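Local coordinates for protein insect group II chitinase (Ostrinia furnacalis, PDB 5Y2C) that probably hydrolyses the beta-1,4 linkages of chitin as a family 18 glycoside hydrolase of insects, here holding a chitin oligosaccharide in its substrate cleft, at residues A[3-8]-A[365-370]. Sequence-based numbering, arbitrary orientation.
With NAG (2-acetamido-2-deoxy-beta-D-glucopyranose), chain C.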
loop_
_atom_site.group_PDB
_atom_site.type_symbol
_atom_site.label_atom_id
_atom_site.label_comp_id
_atom_site.label_asym_id
_atom_site.label_seq_id
_atom_site.Cartn_x
_atom_site.Cartn_y
_atom_site.Cartn_z
ATOM N N PHE A 3 -8.702 -5.193 -15.425
ATOM C CA PHE A 3 -7.912 -5.207 -14.200
ATOM C C PHE A 3 -7.385 -3.807 -13.940
ATOM O O PHE A 3 -6.933 -3.116 -14.862
ATOM C CB PHE A 3 -6.739 -6.213 -14.266
ATOM C CG PHE A 3 -7.180 -7.655 -14.366
ATOM C CD1 PHE A 3 -7.727 -8.313 -13.264
ATOM C CD2 PHE A 3 -7.067 -8.348 -15.562
ATOM C CE1 PHE A 3 -8.156 -9.630 -13.359
ATOM C CE2 PHE A 3 -7.493 -9.663 -15.654
ATOM C CZ PHE A 3 -8.033 -10.302 -14.554
ATOM N N LYS A 4 -7.474 -3.383 -12.687
ATOM C CA LYS A 4 -6.936 -2.100 -12.262
ATOM C C LYS A 4 -5.488 -2.257 -11.807
ATOM O O LYS A 4 -5.084 -3.308 -11.302
ATOM C CB LYS A 4 -7.778 -1.516 -11.119
ATOM C CG LYS A 4 -9.200 -1.144 -11.498
ATOM C CD LYS A 4 -9.988 -0.717 -10.254
ATOM C CE LYS A 4 -11.361 -0.183 -10.636
ATOM N NZ LYS A 4 -12.258 -1.274 -11.052
ATOM N N VAL A 5 -4.702 -1.201 -12.015
ATOM C CA VAL A 5 -3.379 -1.064 -11.416
ATOM C C VAL A 5 -3.413 0.247 -10.641
ATOM O O VAL A 5 -3.273 1.326 -11.227
ATOM C CB VAL A 5 -2.249 -1.086 -12.454
ATOM C CG1 VAL A 5 -0.899 -0.877 -11.769
ATOM C CG2 VAL A 5 -2.245 -2.398 -13.229
ATOM N N VAL A 6 -3.624 0.160 -9.323
ATOM C CA VAL A 6 -3.784 1.323 -8.454
ATOM C C VAL A 6 -2.412 1.698 -7.904
ATOM O O VAL A 6 -1.792 0.919 -7.173
ATOM C CB VAL A 6 -4.777 1.033 -7.311
ATOM C CG1 VAL A 6 -4.896 2.223 -6.376
ATOM C CG2 VAL A 6 -6.162 0.631 -7.846
ATOM N N CYS A 7 -1.934 2.884 -8.260
ATOM C CA CYS A 7 -0.603 3.343 -7.896
ATOM C C CYS A 7 -0.705 4.383 -6.805
ATOM O O CYS A 7 -1.423 5.375 -6.963
ATOM C CB CYS A 7 0.116 3.960 -9.092
ATOM S SG CYS A 7 0.330 2.901 -10.529
ATOM N N TYR A 8 0.032 4.178 -5.715
ATOM C CA TYR A 8 0.113 5.177 -4.665
ATOM C C TYR A 8 1.295 6.093 -4.962
ATOM O O TYR A 8 2.430 5.628 -5.127
ATOM C CB TYR A 8 0.237 4.506 -3.302
ATOM C CG TYR A 8 -1.112 4.072 -2.780
ATOM C CD1 TYR A 8 -1.633 2.823 -3.092
ATOM C CD2 TYR A 8 -1.893 4.933 -2.018
ATOM C CE1 TYR A 8 -2.875 2.436 -2.624
ATOM C CE2 TYR A 8 -3.126 4.555 -1.558
ATOM C CZ TYR A 8 -3.612 3.311 -1.859
ATOM O OH TYR A 8 -4.847 2.947 -1.393
ATOM N N THR A 365 6.296 -4.971 -14.463
ATOM C CA THR A 365 5.946 -6.380 -14.358
ATOM C C THR A 365 4.447 -6.559 -14.108
ATOM O O THR A 365 3.798 -7.396 -14.750
ATOM C CB THR A 365 6.755 -7.023 -13.237
ATOM O OG1 THR A 365 8.153 -7.026 -13.577
ATOM C CG2 THR A 365 6.297 -8.440 -13.021
ATOM N N ILE A 366 3.874 -5.764 -13.194
ATOM C CA ILE A 366 2.452 -5.879 -12.874
ATOM C C ILE A 366 1.601 -5.477 -14.074
ATOM O O ILE A 366 0.632 -6.165 -14.425
ATOM C CB ILE A 366 2.126 -5.029 -11.629
ATOM C CG1 ILE A 366 2.825 -5.600 -10.398
ATOM C CG2 ILE A 366 0.608 -4.858 -11.427
ATOM C CD1 ILE A 366 2.750 -4.699 -9.189
ATOM N N ASN A 367 1.965 -4.368 -14.736
ATOM C CA ASN A 367 1.238 -3.934 -15.920
ATOM C C ASN A 367 1.317 -4.963 -17.035
ATOM O O ASN A 367 0.354 -5.140 -17.788
ATOM C CB ASN A 367 1.789 -2.598 -16.397
ATOM C CG ASN A 367 1.149 -1.433 -15.698
ATOM O OD1 ASN A 367 0.139 -0.903 -16.159
ATOM N ND2 ASN A 367 1.726 -1.024 -14.577
ATOM N N HIS A 368 2.447 -5.651 -17.142
ATOM C CA HIS A 368 2.597 -6.698 -18.137
ATOM C C HIS A 368 1.578 -7.808 -17.927
ATOM O O HIS A 368 0.920 -8.248 -18.879
ATOM C CB HIS A 368 4.026 -7.240 -18.068
ATOM C CG HIS A 368 4.246 -8.476 -18.878
ATOM N ND1 HIS A 368 4.162 -8.494 -20.250
ATOM C CD2 HIS A 368 4.550 -9.739 -18.502
ATOM C CE1 HIS A 368 4.409 -9.717 -20.685
ATOM N NE2 HIS A 368 4.648 -10.490 -19.642
ATOM N N VAL A 369 1.386 -8.229 -16.678
ATOM C CA VAL A 369 0.501 -9.354 -16.397
ATOM C C VAL A 369 -0.960 -8.934 -16.500
ATOM O O VAL A 369 -1.789 -9.663 -17.052
ATOM C CB VAL A 369 0.811 -9.937 -15.009
ATOM C CG1 VAL A 369 -0.242 -10.968 -14.635
ATOM C CG2 VAL A 369 2.204 -10.516 -14.971
ATOM N N LEU A 370 -1.307 -7.771 -15.957
ATOM C CA LEU A 370 -2.706 -7.394 -15.850
ATOM C C LEU A 370 -3.217 -6.605 -17.042
ATOM O O LEU A 370 -4.430 -6.624 -17.296
ATOM C CB LEU A 370 -2.940 -6.572 -14.586
ATOM C CG LEU A 370 -2.620 -7.280 -13.273
ATOM C CD1 LEU A 370 -2.857 -6.343 -12.101
ATOM C CD2 LEU A 370 -3.419 -8.589 -13.129
HETATM C C1 NAG C . 0.220 1.238 4.952
HETATM C C2 NAG C . -0.126 2.662 4.576
HETATM C C3 NAG C . 1.082 3.591 4.534
HETATM C C4 NAG C . 2.440 2.962 4.801
HETATM C C5 NAG C . 2.463 1.690 3.979
HETATM C C6 NAG C . 3.694 0.852 4.140
HETATM C C7 NAG C . -2.032 3.133 3.195
HETATM C C8 NAG C . -2.548 3.056 1.821
HETATM N N2 NAG C . -0.812 2.749 3.325
HETATM O O3 NAG C . 0.836 4.631 5.424
HETATM O O4 NAG C . 3.457 3.804 4.433
HETATM O O5 NAG C . 1.343 0.863 4.237
HETATM O O6 NAG C . 3.976 0.624 5.472
HETATM O O7 NAG C . -2.686 3.530 4.072
HETATM O O HOH W 1 -6.881 -5.250 -17.689
#
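I366 meets V5 methyl to methyl, CG2 to CG2 at 4.2 Å, the light end of a contact in which residues 365-370 of helix 361-371 run nearly antiparallel to strand residues 4-8, the two segment axes 9.3 Å apart at closest and 161° between directions. One position on, N367 lays its amide against the same valine: ND2 lies 3.8 Å from V5 CG1. V5 is merely an apolar neighbour here, since ND2 donates to the carbonyl oxygens of L31 and L363 and OD1 accepts from R371, bonds that would fix the rotation of a buried amide. L370, a turn beyond I366, does most of the packing from the helix side by splitting its two methyls. CD1 reaches against V5 CG2, 4.1 Å away, and touches the carbonyl O of K4; CD2 stands over one face of the F3 ring, offset toward its rim and 4.0 Å above the plane. With CG anti to the carbonyl carbon (chi1 -65°), F3 sends its ring across the leucine at about a right angle. F3 CB meets L370 CB at 3.8 Å. No direct hydrogen bond joins the segments; instead a water accepts from F3 N at 2.9 Å and donates to L370 O at 2.8 Å. Farther along the strand, Y8 lies beside the acetamido methyl of the bound sugar, its hydroxyl hydrogen-bonded to D121. The arrangement is that of a family 18 TIM barrel, whose first strand is covered outside by the C-terminal helix and lends an aromatic residue to the substrate cleft.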